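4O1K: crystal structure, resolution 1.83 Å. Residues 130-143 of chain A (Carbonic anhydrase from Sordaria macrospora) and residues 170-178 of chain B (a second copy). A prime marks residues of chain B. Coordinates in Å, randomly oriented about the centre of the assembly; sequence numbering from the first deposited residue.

Chain A (130-143) MNPWLRNIRDVYRL
Chain B (170-178) CRNVVKTAA

Chain A contributes a helix, residues 130-143, held by i to i+4 backbone bonds such as Asp139 N to Arg135 O at 2.8 Å. Chain B contributes part of a helix that begins before Cys170′ and includes Val174′, then Thr176′ just before the next helix, which starts at Ala177′. Thr176′ leaves the helical basin, with phi/psi of -65/141. The register is set by two CA pairs: Asn131 CA to Ala177′ CA at 7.4 Å and Arg135 CA to Lys175′ CA at 7.9 Å. The numbering therefore runs in opposite senses along the contact. Together the stretches bury 316 Å².

Lys175′ is the centre. Its CB points toward chain A. Its chi1 is m (-61°), and chi2 to chi4 are all t, so the chain is fully extended. This reach brings Lys175′ NZ to Asp139 OD1 at 2.9 Å, a hydrogen bond within a salt bridge. Lys175′ NZ also donates to Asn172′ OD1 at 3.0 Å, so the ammonium is held from both chains.

Asp139 starts sideways, but its m rotamer (chi1 -77°, chi2 -9°) brings the carboxylate nearer to chain B. Arg142 NH1 lies 3.5 Å from Asp139 OD1 in a second salt bridge, within the helix. Water 3 donates to Asp139 OD1 at 3.2 Å and accepts from Arg171′ NH2 at 3.2 Å. It thus links two charged groups that do not touch directly.

Arg142 has chi1 m (-65°) with chi2 and chi3 t. Its CD lies 4.2 Å from Arg171′ NH2, at the edge of that guanidinium. Arg171′ turns at chi3, which is p (61°), after m and t.

The CA-to-CB bond of Arg135 points toward chain B; chi1 is t (-174°), chi2 t and chi3 m (-55°). Its CD packs on Lys175′ CB at 3.7 Å. One face of its guanidinium is covered by Lys175′ C and Thr176′ CA, the latter 3.8 Å from Arg135 NH2. Water 1 takes a weak bond from Arg135 NH1 at 3.0 Å and donates to Asn172′ O at 2.7 Å. Water 2 accepts from Arg135 NH2 at 3.1 Å and, weakly, from Ala177′ N at 3.5 Å. Arg135 NE is buried without a partner.

Thr176′ CB points away from chain A. Its p rotamer (68°) lets Thr176′ OG1 donate to Val173′ O at 2.8 Å, and the side chain also caps the following helix. Asn131, with chi1 m (-62°), packs its ND2 against Ala177′ CB at 3.7 Å; its amide is hydrogen-bonded elsewhere in the structure.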

# COMPACT_ATOMS: atom_id res chain seq x y z
N MET A 130 7.21 11.08 1.46
CA MET A 130 8.34 10.41 0.85
C MET A 130 9.12 9.56 1.87
O MET A 130 9.83 8.63 1.46
CB MET A 130 9.29 11.41 0.19
CG MET A 130 8.79 11.96 -1.16
SD MET A 130 8.74 10.70 -2.45
CE MET A 130 10.38 10.03 -2.37
N ASN A 131 8.99 9.85 3.17
CA ASN A 131 9.86 9.19 4.13
C ASN A 131 9.75 7.66 4.07
O ASN A 131 10.76 6.99 3.95
CB ASN A 131 9.64 9.69 5.58
CG ASN A 131 9.95 11.18 5.75
OD1 ASN A 131 10.81 11.75 5.07
ND2 ASN A 131 9.27 11.81 6.70
N PRO A 132 8.53 7.10 4.17
CA PRO A 132 8.55 5.64 4.18
C PRO A 132 8.95 5.06 2.81
O PRO A 132 9.47 3.94 2.75
CB PRO A 132 7.10 5.27 4.47
CG PRO A 132 6.38 6.54 4.78
CD PRO A 132 7.15 7.63 4.16
N TRP A 133 8.75 5.81 1.73
CA TRP A 133 9.23 5.31 0.44
C TRP A 133 10.75 5.25 0.38
O TRP A 133 11.33 4.19 0.06
CB TRP A 133 8.64 6.15 -0.72
CG TRP A 133 8.91 5.53 -2.04
CD1 TRP A 133 9.89 5.87 -2.92
CD2 TRP A 133 8.17 4.47 -2.65
NE1 TRP A 133 9.82 5.07 -4.04
CE2 TRP A 133 8.76 4.20 -3.90
CE3 TRP A 133 7.05 3.71 -2.26
CZ2 TRP A 133 8.27 3.22 -4.76
CZ3 TRP A 133 6.57 2.72 -3.11
CH2 TRP A 133 7.20 2.47 -4.34
N LEU A 134 11.42 6.36 0.70
CA LEU A 134 12.87 6.39 0.69
C LEU A 134 13.50 5.52 1.75
O LEU A 134 14.67 5.13 1.64
CB LEU A 134 13.34 7.82 0.88
CG LEU A 134 12.84 8.73 -0.22
CD1 LEU A 134 13.20 10.16 0.08
CD2 LEU A 134 13.41 8.29 -1.54
N ARG A 135 12.73 5.18 2.78
CA ARG A 135 13.24 4.29 3.81
C ARG A 135 13.75 3.00 3.19
O ARG A 135 14.74 2.43 3.65
CB ARG A 135 12.15 4.01 4.86
CG ARG A 135 12.59 3.18 6.10
CD ARG A 135 11.47 3.23 7.12
NE ARG A 135 11.14 4.64 7.40
CZ ARG A 135 9.92 5.14 7.58
NH1 ARG A 135 8.84 4.38 7.56
NH2 ARG A 135 9.77 6.45 7.79
N ASN A 136 13.10 2.54 2.12
CA ASN A 136 13.53 1.28 1.49
C ASN A 136 14.96 1.33 1.02
O ASN A 136 15.67 0.31 1.00
CB ASN A 136 12.64 0.99 0.30
CG ASN A 136 11.24 0.66 0.73
OD1 ASN A 136 10.31 1.45 0.55
ND2 ASN A 136 11.08 -0.52 1.28
N ILE A 137 15.37 2.52 0.61
CA ILE A 137 16.69 2.69 0.07
C ILE A 137 17.67 2.71 1.24
O ILE A 137 18.78 2.14 1.16
CB ILE A 137 16.79 3.99 -0.71
CG1 ILE A 137 15.90 3.92 -1.96
CG2 ILE A 137 18.24 4.26 -1.08
CD1 ILE A 137 15.55 5.27 -2.49
N ARG A 138 17.27 3.34 2.33
CA ARG A 138 18.10 3.33 3.50
C ARG A 138 18.25 1.90 3.99
O ARG A 138 19.32 1.53 4.46
CB ARG A 138 17.55 4.26 4.56
CG ARG A 138 17.61 5.73 4.16
CD ARG A 138 17.30 6.67 5.35
NE ARG A 138 15.87 6.72 5.63
CZ ARG A 138 15.02 7.57 5.05
NH1 ARG A 138 15.47 8.44 4.15
NH2 ARG A 138 13.73 7.56 5.35
N ASP A 139 17.22 1.07 3.82
CA ASP A 139 17.30 -0.34 4.19
C ASP A 139 18.35 -1.05 3.34
O ASP A 139 19.14 -1.86 3.84
CB ASP A 139 15.95 -1.04 4.04
CG ASP A 139 14.99 -0.72 5.18
OD1 ASP A 139 15.41 -0.11 6.18
OD2 ASP A 139 13.80 -1.11 5.07
N VAL A 140 18.38 -0.74 2.04
CA VAL A 140 19.44 -1.29 1.19
C VAL A 140 20.83 -0.93 1.73
O VAL A 140 21.71 -1.81 1.88
CB VAL A 140 19.30 -0.85 -0.28
CG1 VAL A 140 20.53 -1.26 -1.07
CG2 VAL A 140 18.04 -1.45 -0.89
N TYR A 141 21.03 0.35 2.06
CA TYR A 141 22.32 0.78 2.65
C TYR A 141 22.69 -0.08 3.85
O TYR A 141 23.82 -0.58 3.94
CB TYR A 141 22.28 2.25 3.09
CG TYR A 141 23.66 2.84 3.39
CD1 TYR A 141 24.27 3.72 2.50
CD2 TYR A 141 24.36 2.49 4.54
CE1 TYR A 141 25.54 4.25 2.76
CE2 TYR A 141 25.63 3.00 4.80
CZ TYR A 141 26.21 3.89 3.91
OH TYR A 141 27.48 4.40 4.17
N ARG A 142 21.76 -0.23 4.78
CA ARG A 142 22.05 -0.98 6.00
C ARG A 142 22.40 -2.44 5.70
O ARG A 142 23.21 -3.02 6.40
CB ARG A 142 20.87 -0.85 6.99
CG ARG A 142 20.66 0.58 7.48
CD ARG A 142 19.46 0.72 8.43
NE ARG A 142 19.28 2.11 8.82
CZ ARG A 142 18.24 2.86 8.47
NH1 ARG A 142 17.24 2.36 7.75
NH2 ARG A 142 18.20 4.13 8.87
N LEU A 143 21.84 -3.00 4.63
CA LEU A 143 22.11 -4.38 4.26
C LEU A 143 23.55 -4.58 3.78
O LEU A 143 24.04 -5.70 3.71
CB LEU A 143 21.15 -4.84 3.15
CG LEU A 143 19.81 -5.39 3.62
CD1 LEU A 143 18.84 -5.54 2.48
CD2 LEU A 143 20.00 -6.73 4.30
N CYS B 170 9.86 -3.67 15.90
CA CYS B 170 10.26 -2.54 16.75
C CYS B 170 11.30 -1.62 16.05
O CYS B 170 11.18 -0.39 16.09
CB CYS B 170 10.86 -3.05 18.04
SG CYS B 170 9.61 -3.72 19.16
N ARG B 171 12.33 -2.23 15.47
CA ARG B 171 13.28 -1.45 14.68
C ARG B 171 12.54 -0.63 13.63
O ARG B 171 12.85 0.55 13.45
CB ARG B 171 14.33 -2.36 14.00
CG ARG B 171 15.33 -3.01 14.97
CD ARG B 171 16.48 -3.68 14.19
NE ARG B 171 17.24 -2.71 13.40
CZ ARG B 171 17.19 -2.62 12.07
NH1 ARG B 171 16.43 -3.45 11.36
NH2 ARG B 171 17.91 -1.70 11.43
N ASN B 172 11.59 -1.23 12.91
CA ASN B 172 10.83 -0.46 11.90
C ASN B 172 10.01 0.68 12.47
O ASN B 172 9.81 1.69 11.78
CB ASN B 172 9.90 -1.38 11.09
CG ASN B 172 10.68 -2.44 10.31
OD1 ASN B 172 11.88 -2.33 10.12
ND2 ASN B 172 9.97 -3.47 9.88
N VAL B 173 9.51 0.54 13.71
CA VAL B 173 8.84 1.68 14.35
C VAL B 173 9.86 2.79 14.60
O VAL B 173 9.58 3.98 14.34
CB VAL B 173 8.18 1.31 15.70
CG1 VAL B 173 7.64 2.58 16.38
CG2 VAL B 173 7.04 0.36 15.47
N VAL B 174 11.06 2.41 15.04
CA VAL B 174 12.09 3.45 15.33
C VAL B 174 12.55 4.27 14.12
O VAL B 174 13.00 5.44 14.25
CB VAL B 174 13.28 2.83 16.07
CG1 VAL B 174 14.38 3.85 16.35
CG2 VAL B 174 12.81 2.28 17.37
N LYS B 175 12.46 3.67 12.94
CA LYS B 175 12.84 4.37 11.71
C LYS B 175 11.93 5.53 11.37
O LYS B 175 12.32 6.44 10.62
CB LYS B 175 12.83 3.40 10.53
CG LYS B 175 13.81 2.22 10.66
CD LYS B 175 13.59 1.23 9.47
CE LYS B 175 14.43 -0.04 9.68
NZ LYS B 175 14.13 -1.03 8.58
N THR B 176 10.70 5.51 11.91
CA THR B 176 9.74 6.55 11.55
C THR B 176 10.18 7.92 12.01
O THR B 176 10.73 8.07 13.10
CB THR B 176 8.30 6.26 12.01
OG1 THR B 176 8.20 6.30 13.45
CG2 THR B 176 7.88 4.90 11.51
N ALA B 177 9.94 8.93 11.16
CA ALA B 177 10.29 10.31 11.47
C ALA B 177 9.55 10.80 12.71
O ALA B 177 10.13 11.52 13.54
CB ALA B 177 10.01 11.23 10.26
N ALA B 178 8.29 10.40 12.83
CA ALA B 178 7.44 10.83 13.94
C ALA B 178 8.10 10.42 15.25
O ALA B 178 8.30 11.26 16.16
CB ALA B 178 6.07 10.18 13.82
O HOH W 1 9.40 1.82 9.12
O HOH W 2 7.78 8.74 8.46
O HOH W 3 17.39 -1.59 8.28